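Long-range contacts in 5-formaminoimidazole-4-carboxamide-1-(beta)-D-ribofuranosyl 5'-monophosphate synthetase (Methanocaldococcus jannaschii, PDB 2R7L), which catalyses the ATP- and formate-dependent formylation of AICAR to FAICAR in purine biosynthesis, without using folates: residues 140-146 with 197-202; 211-215 with 290-294; 220-225 with 268-272. All blocks are in the same frame, centred on the assembly; numbering follows the deposited sequence.

Interaction 1 (140-146 with 197-202). With ATP (adenosine-5'-triphosphate), chain E.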
loop_
_atom_site.group_PDB
_atom_site.type_symbol
_atom_site.label_atom_id
_atom_site.label_comp_id
_atom_site.label_asym_id
_atom_site.label_seq_id
_atom_site.Cartn_x
_atom_site.Cartn_y
_atom_site.Cartn_z
ATOM N N PRO A 140 -32.057 10.501 -28.173
ATOM C CA PRO A 140 -32.906 11.669 -28.440
ATOM C C PRO A 140 -33.644 11.521 -29.777
ATOM O O PRO A 140 -33.082 10.975 -30.729
ATOM C CB PRO A 140 -31.900 12.822 -28.538
ATOM C CG PRO A 140 -30.635 12.308 -27.893
ATOM C CD PRO A 140 -30.626 10.845 -28.181
ATOM N N LYS A 141 -34.887 11.995 -29.849
ATOM C CA LYS A 141 -35.629 11.979 -31.115
ATOM C C LYS A 141 -34.886 12.795 -32.164
ATOM O O LYS A 141 -34.361 13.866 -31.864
ATOM C CB LYS A 141 -37.035 12.557 -30.947
ATOM C CG LYS A 141 -37.930 11.813 -29.976
ATOM C CD LYS A 141 -39.169 12.643 -29.660
ATOM C CE LYS A 141 -39.724 12.322 -28.276
ATOM N NZ LYS A 141 -40.490 13.471 -27.707
ATOM N N LYS A 142 -34.839 12.290 -33.391
ATOM C CA LYS A 142 -34.228 13.040 -34.484
ATOM C C LYS A 142 -35.295 13.840 -35.227
ATOM O O LYS A 142 -36.452 13.422 -35.299
ATOM C CB LYS A 142 -33.498 12.103 -35.449
ATOM C CG LYS A 142 -32.486 11.174 -34.786
ATOM C CD LYS A 142 -31.428 11.946 -33.999
ATOM C CE LYS A 142 -30.391 11.012 -33.379
ATOM N NZ LYS A 142 -31.002 10.022 -32.443
ATOM N N TYR A 143 -34.903 14.995 -35.761
ATOM C CA TYR A 143 -35.807 15.836 -36.552
ATOM C C TYR A 143 -35.263 16.065 -37.955
ATOM O O TYR A 143 -34.172 16.620 -38.126
ATOM C CB TYR A 143 -36.068 17.174 -35.854
ATOM C CG TYR A 143 -36.848 17.019 -34.572
ATOM C CD1 TYR A 143 -38.228 17.163 -34.554
ATOM C CD2 TYR A 143 -36.203 16.710 -33.379
ATOM C CE1 TYR A 143 -38.945 17.011 -33.381
ATOM C CE2 TYR A 143 -36.907 16.557 -32.207
ATOM C CZ TYR A 143 -38.276 16.706 -32.209
ATOM O OH TYR A 143 -38.973 16.550 -31.030
ATOM N N GLU A 144 -36.037 15.649 -38.953
ATOM C CA GLU A 144 -35.590 15.689 -40.348
ATOM C C GLU A 144 -35.348 17.108 -40.863
ATOM O O GLU A 144 -34.401 17.344 -41.615
ATOM C CB GLU A 144 -36.574 14.947 -41.260
ATOM C CG GLU A 144 -36.955 13.549 -40.774
ATOM C CD GLU A 144 -35.748 12.648 -40.543
ATOM O OE1 GLU A 144 -35.712 11.956 -39.500
ATOM O OE2 GLU A 144 -34.837 12.633 -41.401
ATOM N N SER A 145 -36.191 18.053 -40.451
ATOM C CA SER A 145 -36.027 19.445 -40.872
ATOM C C SER A 145 -36.535 20.434 -39.829
ATOM O O SER A 145 -37.319 20.071 -38.954
ATOM C CB SER A 145 -36.725 19.688 -42.216
ATOM O OG SER A 145 -38.092 19.320 -42.154
ATOM N N PRO A 146 -36.073 21.692 -39.912
ATOM C CA PRO A 146 -36.523 22.766 -39.034
ATOM C C PRO A 146 -38.047 22.868 -38.917
ATOM O O PRO A 146 -38.556 23.359 -37.911
ATOM C CB PRO A 146 -35.959 24.019 -39.699
ATOM C CG PRO A 146 -34.753 23.546 -40.425
ATOM C CD PRO A 146 -35.044 22.144 -40.865
ATOM N N HIS A 197 -27.877 18.979 -37.945
ATOM C CA HIS A 197 -28.496 17.854 -37.262
ATOM C C HIS A 197 -29.328 18.362 -36.087
ATOM O O HIS A 197 -28.807 18.986 -35.163
ATOM C CB HIS A 197 -27.442 16.849 -36.789
ATOM C CG HIS A 197 -28.011 15.698 -36.016
ATOM N ND1 HIS A 197 -28.589 14.605 -36.626
ATOM C CD2 HIS A 197 -28.094 15.471 -34.684
ATOM C CE1 HIS A 197 -29.001 13.754 -35.703
ATOM N NE2 HIS A 197 -28.713 14.255 -34.515
ATOM N N ILE A 198 -30.626 18.085 -36.134
ATOM C CA ILE A 198 -31.567 18.588 -35.145
ATOM C C ILE A 198 -32.087 17.436 -34.317
ATOM O O ILE A 198 -32.631 16.476 -34.866
ATOM C CB ILE A 198 -32.780 19.271 -35.830
ATOM C CG1 ILE A 198 -32.308 20.295 -36.869
ATOM C CG2 ILE A 198 -33.710 19.906 -34.796
ATOM C CD1 ILE A 198 -33.421 20.858 -37.734
ATOM N N GLU A 199 -31.927 17.520 -32.997
ATOM C CA GLU A 199 -32.472 16.482 -32.126
ATOM C C GLU A 199 -33.089 17.040 -30.856
ATOM O O GLU A 199 -32.792 18.155 -30.428
ATOM C CB GLU A 199 -31.406 15.427 -31.772
ATOM C CG GLU A 199 -30.170 15.989 -31.068
ATOM C CD GLU A 199 -29.204 14.901 -30.603
ATOM O OE1 GLU A 199 -29.142 13.831 -31.247
ATOM O OE2 GLU A 199 -28.504 15.119 -29.591
ATOM N N GLU A 200 -33.948 16.232 -30.257
ATOM C CA GLU A 200 -34.573 16.560 -28.995
ATOM C C GLU A 200 -33.551 17.037 -27.964
ATOM O O GLU A 200 -32.551 16.369 -27.712
ATOM C CB GLU A 200 -35.296 15.323 -28.471
ATOM C CG GLU A 200 -35.811 15.452 -27.059
ATOM C CD GLU A 200 -36.396 14.160 -26.551
ATOM O OE1 GLU A 200 -36.189 13.112 -27.207
ATOM O OE2 GLU A 200 -37.071 14.194 -25.503
ATOM N N TYR A 201 -33.792 18.203 -27.379
ATOM C CA TYR A 201 -32.986 18.645 -26.255
ATOM C C TYR A 201 -33.434 17.828 -25.048
ATOM O O TYR A 201 -34.581 17.947 -24.608
ATOM C CB TYR A 201 -33.171 20.144 -25.993
ATOM C CG TYR A 201 -32.150 20.698 -25.027
ATOM C CD1 TYR A 201 -31.031 21.378 -25.490
ATOM C CD2 TYR A 201 -32.289 20.518 -23.653
ATOM C CE1 TYR A 201 -30.082 21.881 -24.614
ATOM C CE2 TYR A 201 -31.345 21.019 -22.762
ATOM C CZ TYR A 201 -30.242 21.694 -23.253
ATOM O OH TYR A 201 -29.297 22.195 -22.388
ATOM N N VAL A 202 -32.551 16.966 -24.538
ATOM C CA VAL A 202 -32.890 16.169 -23.361
ATOM C C VAL A 202 -32.519 16.947 -22.110
ATOM O O VAL A 202 -31.398 17.434 -21.984
ATOM C CB VAL A 202 -32.187 14.793 -23.359
ATOM C CG1 VAL A 202 -32.455 14.060 -22.044
ATOM C CG2 VAL A 202 -32.657 13.947 -24.558
HETATM P PG ATP E . -17.247 15.979 -26.962
HETATM O O1G ATP E . -16.204 15.052 -27.545
HETATM O O2G ATP E . -18.045 15.382 -25.819
HETATM O O3G ATP E . -16.732 17.372 -26.691
HETATM P PB ATP E . -19.350 15.033 -28.639
HETATM O O1B ATP E . -18.992 13.730 -27.969
HETATM O O2B ATP E . -19.440 15.066 -30.149
HETATM O O3B ATP E . -18.310 16.183 -28.173
HETATM P PA ATP E . -21.828 16.495 -28.698
HETATM O O1A ATP E . -22.939 15.674 -29.299
HETATM O O2A ATP E . -21.086 17.536 -29.492
HETATM O O3A ATP E . -20.768 15.480 -28.006
HETATM O "O5'" ATP E . -22.441 17.220 -27.408
HETATM C "C5'" ATP E . -21.770 18.338 -26.850
HETATM C "C4'" ATP E . -22.566 18.800 -25.641
HETATM O "O4'" ATP E . -23.840 19.312 -26.048
HETATM C "C3'" ATP E . -22.877 17.670 -24.676
HETATM O "O3'" ATP E . -21.819 17.461 -23.736
HETATM C "C2'" ATP E . -24.155 18.142 -24.011
HETATM O "O2'" ATP E . -23.856 19.003 -22.913
HETATM C "C1'" ATP E . -24.847 18.958 -25.096
HETATM N N9 ATP E . -25.823 18.078 -25.766
HETATM C C8 ATP E . -25.541 17.262 -26.800
HETATM N N7 ATP E . -26.641 16.572 -27.185
HETATM C C5 ATP E . -27.661 16.961 -26.397
HETATM C C6 ATP E . -29.099 16.633 -26.282
HETATM N N6 ATP E . -29.682 15.726 -27.103
HETATM N N1 ATP E . -29.800 17.258 -25.316
HETATM C C2 ATP E . -29.229 18.159 -24.486
HETATM N N3 ATP E . -27.934 18.509 -24.543
HETATM C C4 ATP E . -27.111 17.945 -25.452
#

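Interaction 2 (211-215 with 290-294)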
loop_
_atom_site.group_PDB
_atom_site.type_symbol
_atom_site.label_atom_id
_atom_site.label_comp_id
_atom_site.label_asym_id
_atom_site.label_seq_id
_atom_site.Cartn_x
_atom_site.Cartn_y
_atom_site.Cartn_z
ATOM N N TYR A 211 -17.017 2.236 -19.785
ATOM C CA TYR A 211 -17.042 0.784 -19.643
ATOM C C TYR A 211 -15.738 0.178 -20.161
ATOM O O TYR A 211 -14.971 0.831 -20.868
ATOM C CB TYR A 211 -18.192 0.161 -20.445
ATOM C CG TYR A 211 -19.596 0.654 -20.159
ATOM C CD1 TYR A 211 -20.472 -0.109 -19.403
ATOM C CD2 TYR A 211 -20.062 1.857 -20.693
ATOM C CE1 TYR A 211 -21.767 0.316 -19.160
ATOM C CE2 TYR A 211 -21.355 2.297 -20.448
ATOM C CZ TYR A 211 -22.201 1.514 -19.689
ATOM O OH TYR A 211 -23.477 1.929 -19.436
ATOM N N PHE A 212 -15.513 -1.089 -19.830
ATOM C CA PHE A 212 -14.427 -1.860 -20.420
ATOM C C PHE A 212 -14.966 -3.243 -20.747
ATOM O O PHE A 212 -15.456 -3.941 -19.856
ATOM C CB PHE A 212 -13.241 -1.983 -19.454
ATOM C CG PHE A 212 -12.013 -2.608 -20.072
ATOM C CD1 PHE A 212 -11.060 -1.822 -20.681
ATOM C CD2 PHE A 212 -11.830 -3.985 -20.064
ATOM C CE1 PHE A 212 -9.926 -2.387 -21.255
ATOM C CE2 PHE A 212 -10.703 -4.554 -20.644
ATOM C CZ PHE A 212 -9.754 -3.750 -21.245
ATOM N N TYR A 213 -14.920 -3.621 -22.024
ATOM C CA TYR A 213 -15.230 -5.000 -22.399
ATOM C C TYR A 213 -13.943 -5.811 -22.462
ATOM O O TYR A 213 -13.037 -5.507 -23.240
ATOM C CB TYR A 213 -15.962 -5.117 -23.745
ATOM C CG TYR A 213 -16.178 -6.574 -24.130
ATOM C CD1 TYR A 213 -17.116 -7.351 -23.470
ATOM C CD2 TYR A 213 -15.409 -7.181 -25.116
ATOM C CE1 TYR A 213 -17.301 -8.695 -23.802
ATOM C CE2 TYR A 213 -15.587 -8.514 -25.447
ATOM C CZ TYR A 213 -16.531 -9.261 -24.789
ATOM O OH TYR A 213 -16.706 -10.593 -25.127
ATOM N N SER A 214 -13.874 -6.838 -21.631
ATOM C CA SER A 214 -12.735 -7.730 -21.632
ATOM C C SER A 214 -13.049 -8.942 -22.493
ATOM O O SER A 214 -13.884 -9.759 -22.114
ATOM C CB SER A 214 -12.437 -8.193 -20.209
ATOM O OG SER A 214 -11.502 -9.253 -20.239
ATOM N N PRO A 215 -12.376 -9.064 -23.644
ATOM C CA PRO A 215 -12.536 -10.207 -24.541
ATOM C C PRO A 215 -12.012 -11.484 -23.888
ATOM O O PRO A 215 -12.513 -12.575 -24.172
ATOM C CB PRO A 215 -11.665 -9.847 -25.756
ATOM C CG PRO A 215 -11.248 -8.438 -25.575
ATOM C CD PRO A 215 -11.388 -8.092 -24.137
ATOM N N MET A 290 -16.921 -4.595 -29.627
ATOM C CA MET A 290 -16.182 -3.663 -28.780
ATOM C C MET A 290 -14.997 -4.382 -28.152
ATOM O O MET A 290 -15.124 -5.515 -27.693
ATOM C CB MET A 290 -17.090 -3.104 -27.681
ATOM C CG MET A 290 -18.401 -2.525 -28.201
ATOM S SD MET A 290 -18.320 -0.791 -28.693
ATOM C CE MET A 290 -16.576 -0.550 -29.007
ATOM N N ILE A 291 -13.841 -3.731 -28.149
ATOM C CA ILE A 291 -12.667 -4.299 -27.496
ATOM C C ILE A 291 -12.058 -3.265 -26.561
ATOM O O ILE A 291 -11.540 -2.240 -27.002
ATOM C CB ILE A 291 -11.612 -4.789 -28.520
ATOM C CG1 ILE A 291 -12.216 -5.835 -29.468
ATOM C CG2 ILE A 291 -10.384 -5.344 -27.811
ATOM C CD1 ILE A 291 -12.682 -7.108 -28.793
ATOM N N GLY A 292 -12.137 -3.529 -25.262
ATOM C CA GLY A 292 -11.572 -2.620 -24.286
ATOM C C GLY A 292 -12.501 -1.479 -23.914
ATOM O O GLY A 292 -13.695 -1.691 -23.674
ATOM N N PRO A 293 -11.953 -0.258 -23.857
ATOM C CA PRO A 293 -12.694 0.907 -23.397
ATOM C C PRO A 293 -13.766 1.392 -24.373
ATOM O O PRO A 293 -13.513 1.510 -25.581
ATOM C CB PRO A 293 -11.607 1.971 -23.242
ATOM C CG PRO A 293 -10.550 1.574 -24.203
ATOM C CD PRO A 293 -10.564 0.073 -24.223
ATOM N N PHE A 294 -14.959 1.651 -23.842
ATOM C CA PHE A 294 -16.001 2.372 -24.574
ATOM C C PHE A 294 -16.865 3.183 -23.621
ATOM O O PHE A 294 -16.995 2.851 -22.438
ATOM C CB PHE A 294 -16.858 1.442 -25.446
ATOM C CG PHE A 294 -17.775 0.530 -24.674
ATOM C CD1 PHE A 294 -19.065 0.928 -24.358
ATOM C CD2 PHE A 294 -17.363 -0.740 -24.304
ATOM C CE1 PHE A 294 -19.924 0.085 -23.665
ATOM C CE2 PHE A 294 -18.221 -1.594 -23.609
ATOM C CZ PHE A 294 -19.502 -1.179 -23.296
#

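Interaction 3 (220-225 with 268-272)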
loop_
_atom_site.group_PDB
_atom_site.type_symbol
_atom_site.label_atom_id
_atom_site.label_comp_id
_atom_site.label_asym_id
_atom_site.label_seq_id
_atom_site.Cartn_x
_atom_site.Cartn_y
_atom_site.Cartn_z
ATOM N N VAL A 220 -18.423 -7.120 -19.554
ATOM C CA VAL A 220 -18.480 -5.659 -19.595
ATOM C C VAL A 220 -18.304 -5.142 -18.174
ATOM O O VAL A 220 -19.059 -5.508 -17.276
ATOM C CB VAL A 220 -19.826 -5.152 -20.167
ATOM C CG1 VAL A 220 -19.972 -3.650 -19.944
ATOM C CG2 VAL A 220 -19.946 -5.493 -21.648
ATOM N N GLU A 221 -17.299 -4.304 -17.963
ATOM C CA GLU A 221 -17.034 -3.778 -16.622
ATOM C C GLU A 221 -17.329 -2.292 -16.582
ATOM O O GLU A 221 -17.114 -1.597 -17.570
ATOM C CB GLU A 221 -15.565 -4.005 -16.234
ATOM C CG GLU A 221 -15.098 -5.443 -16.409
ATOM C CD GLU A 221 -13.589 -5.584 -16.392
ATOM O OE1 GLU A 221 -12.871 -4.585 -16.143
ATOM O OE2 GLU A 221 -13.117 -6.708 -16.638
ATOM N N LEU A 222 -17.797 -1.809 -15.436
ATOM C CA LEU A 222 -17.938 -0.378 -15.210
ATOM C C LEU A 222 -16.726 0.198 -14.480
ATOM O O LEU A 222 -16.408 -0.203 -13.343
ATOM C CB LEU A 222 -19.221 -0.074 -14.434
ATOM C CG LEU A 222 -19.385 1.360 -13.926
ATOM C CD1 LEU A 222 -19.581 2.335 -15.075
ATOM C CD2 LEU A 222 -20.555 1.419 -12.953
ATOM N N LEU A 223 -16.064 1.152 -15.132
ATOM C CA LEU A 223 -14.814 1.714 -14.625
ATOM C C LEU A 223 -14.982 3.070 -13.947
ATOM O O LEU A 223 -14.267 3.385 -12.999
ATOM C CB LEU A 223 -13.765 1.808 -15.748
ATOM C CG LEU A 223 -12.779 0.635 -15.880
ATOM C CD1 LEU A 223 -11.892 0.568 -14.660
ATOM C CD2 LEU A 223 -13.485 -0.704 -16.085
ATOM N N GLY A 224 -15.923 3.870 -14.431
ATOM C CA GLY A 224 -16.151 5.188 -13.851
ATOM C C GLY A 224 -17.068 6.086 -14.658
ATOM O O GLY A 224 -17.623 5.671 -15.685
ATOM N N MET A 225 -17.224 7.327 -14.191
ATOM C CA MET A 225 -18.160 8.271 -14.801
ATOM C C MET A 225 -17.694 9.688 -14.551
ATOM O O MET A 225 -17.135 9.989 -13.486
ATOM C CB MET A 225 -19.558 8.134 -14.176
ATOM C CG MET A 225 -20.169 6.751 -14.220
ATOM S SD MET A 225 -21.809 6.798 -13.458
ATOM C CE MET A 225 -22.306 5.081 -13.595
ATOM N N LEU A 268 -27.721 1.207 -11.535
ATOM C CA LEU A 268 -26.610 0.447 -12.107
ATOM C C LEU A 268 -27.066 -0.748 -12.956
ATOM O O LEU A 268 -26.433 -1.069 -13.971
ATOM C CB LEU A 268 -25.623 0.030 -11.016
ATOM C CG LEU A 268 -24.787 1.205 -10.505
ATOM C CD1 LEU A 268 -23.970 0.788 -9.299
ATOM C CD2 LEU A 268 -23.891 1.706 -11.620
ATOM N N PRO A 269 -28.163 -1.414 -12.558
ATOM C CA PRO A 269 -28.665 -2.455 -13.457
ATOM C C PRO A 269 -28.971 -1.915 -14.851
ATOM O O PRO A 269 -28.686 -2.581 -15.847
ATOM C CB PRO A 269 -29.943 -2.937 -12.762
ATOM C CG PRO A 269 -29.715 -2.634 -11.308
ATOM C CD PRO A 269 -28.956 -1.325 -11.321
ATOM N N GLN A 270 -29.526 -0.706 -14.925
ATOM C CA GLN A 270 -29.764 -0.056 -16.212
ATOM C C GLN A 270 -28.441 0.270 -16.896
ATOM O O GLN A 270 -28.276 0.028 -18.090
ATOM C CB GLN A 270 -30.598 1.225 -16.038
ATOM C CG GLN A 270 -31.077 1.820 -17.356
ATOM C CD GLN A 270 -31.701 3.219 -17.214
ATOM O OE1 GLN A 270 -31.685 4.004 -18.161
ATOM N NE2 GLN A 270 -32.246 3.525 -16.035
ATOM N N VAL A 271 -27.508 0.841 -16.132
ATOM C CA VAL A 271 -26.176 1.174 -16.644
ATOM C C VAL A 271 -25.499 -0.055 -17.250
ATOM O O VAL A 271 -24.977 -0.004 -18.370
ATOM C CB VAL A 271 -25.274 1.754 -15.531
ATOM C CG1 VAL A 271 -23.831 1.832 -15.997
ATOM C CG2 VAL A 271 -25.788 3.127 -15.067
ATOM N N PHE A 272 -25.522 -1.160 -16.512
ATOM C CA PHE A 272 -24.879 -2.396 -16.971
ATOM C C PHE A 272 -25.608 -2.991 -18.175
ATOM O O PHE A 272 -24.972 -3.401 -19.154
ATOM C CB PHE A 272 -24.776 -3.417 -15.832
ATOM C CG PHE A 272 -23.546 -3.251 -14.973
ATOM C CD1 PHE A 272 -23.632 -2.667 -13.718
ATOM C CD2 PHE A 272 -22.305 -3.674 -15.426
ATOM C CE1 PHE A 272 -22.499 -2.508 -12.926
ATOM C CE2 PHE A 272 -21.168 -3.514 -14.646
ATOM C CZ PHE A 272 -21.266 -2.937 -13.392
#

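Interaction 1 (140-146 with 197-202)
Ile-198, Glu-200 and Tyr-143 bury the most surface where the short strand about 142-143 pairs antiparallel with strand 197-200. Glu-200 bonds Lys-141 twice. Glu-200 N donates to Lys-141 O (2.9 Å), and Glu-200 OE1 accepts from Lys-141 N (3.2 Å). Two residues on, Tyr-143 N donates to Ile-198 O (2.9 Å). Ile-198 is the apolar centre: its CG2 lies 3.8 Å from Tyr-143 CB, and its CD1 lies 3.8 Å from Pro-146 CD. The Tyr-143 ring turns its edge to the backbone of Glu-199 and Glu-200, while its hydroxyl bonds Asp-150. The end of this strand and the loop after it read the adenine of ATP. ATP N6 donates to Glu-199 OE2 (2.8 Å) and to Glu-200 O (3.0 Å), and Val-202 N donates to ATP N1 (2.9 Å). Glu-199 OE2 also salt-bridges Lys-156. This is the adenine-binding linker of the ATP-grasp fold. Strand 197-200 lies between 142-143 and 153-156. Helix 172-184 packs on Ile-198 and Pro-146, and strand 306-312 touches Pro-140 and Val-202.

Interaction 2 (211-215 with 290-294)
This is an antiparallel strand pairing inside the five-stranded sheet of the ATP-grasp region. It joins the C-terminal end of strand 205-214 to the start of strand 292-300, and it is buried. The axes of the short strand segments approach to 4.4 Å, with their directions 148° apart. Two hydrogen-bonded pairs flank one non-hydrogen-bonded pair. In the first, Tyr-211 N donates to Phe-294 O (2.7 Å) and Phe-294 N to Tyr-211 O (3.1 Å). In the second, Tyr-213 N donates to Gly-292 O (2.8 Å) and Gly-292 N to Tyr-213 O (3.0 Å). Between them Phe-212 faces Pro-293. The proline has no amide hydrogen, and at this position the pairing needs none.

Aromatic side chains lie on both faces. Tyr-211 and Phe-294 share one face. Their planes are near parallel but slid apart, so the rings barely overlap. Instead, Tyr-211 CB sits over the Phe-294 ring, 3.6 Å from its centroid, in a CH-pi contact. Phe-212 and Pro-293 point to the other face. There Gly-292 CA lies over the Phe-212 ring, 3.7 Å from the ring centroid, a second CH-pi contact. The backbone angles of Gly-292 call for glycine, since a CB would jam against the preceding carbonyl and clash with Pro-293 CD.

Helix 268-285 packs on Phe-294 and Tyr-211, and helix 339-353 on Phe-212. The Tyr-211 hydroxyl bonds Val-271 O, and that of Tyr-213 bonds Asp-218. The contact therefore rests on main-chain hydrogen bonds and on apolar and CH-pi packing, without a charge pair between the segments.

Interaction 3 (220-225 with 268-272)
Val-220 opens the strand segment with its CB toward the helix. Val-220 O meets the edge of the Phe-272 ring, 3.9 Å from Phe-272 CE2, and also accepts a hydrogen bond from Arg-57 of the second subunit. Glu-221 points away from the helix and forms salt bridges with Arg-342 and Lys-217. Leu-222 buries the most surface on this strand. Leu-222 CB lies 3.7 Å from Phe-272 CZ, Leu-222 CD2 3.6 Å from Leu-268 CD2, and Leu-222 CD1 4.4 Å from Val-271 CG1. Next come Leu-223 and Gly-224, which both face His-210 of strand 205-214 in a classic beta bulge. Both are out of reach of the helix segment. After the bulge, Met-225 points toward the helix again. The extended side chain brings Met-225 CE to 4.2 Å from Leu-268 CD2 and 4.3 Å from Val-271 CG2. Ile-263 of strand 253-263 also lies against Met-225, Leu-268 and Val-271. The second subunit adds Phe-58 on Leu-222 and Val-53 on Phe-272. The segment axes are 10.1 Å apart at an angle of 117°. This is apolar packing of a helix across the face of an antiparallel sheet, as in the alpha+beta architecture of the ATP-grasp fold.

Overall arrangement
From the N terminus, interaction 1 closes first. It brings 197-202 back to 140-146 and completes an edge of the smaller antiparallel sheet. The chain then passes directly into strand 205-214 of the larger sheet. Interaction 2 opens there and closes only at 290-294. Interaction 3 is nested inside that loop and joins strand 219-230 to helix 268-285. Interaction 1 therefore stands in series with the other two, and its centre is 27 to 29 Å from theirs. Interactions 2 and 3 touch. Strands 205-214 and 219-230 are neighbours in one sheet, and helix 268-285 leads on to strand 292-300. Together they tie this helix to the larger sheet.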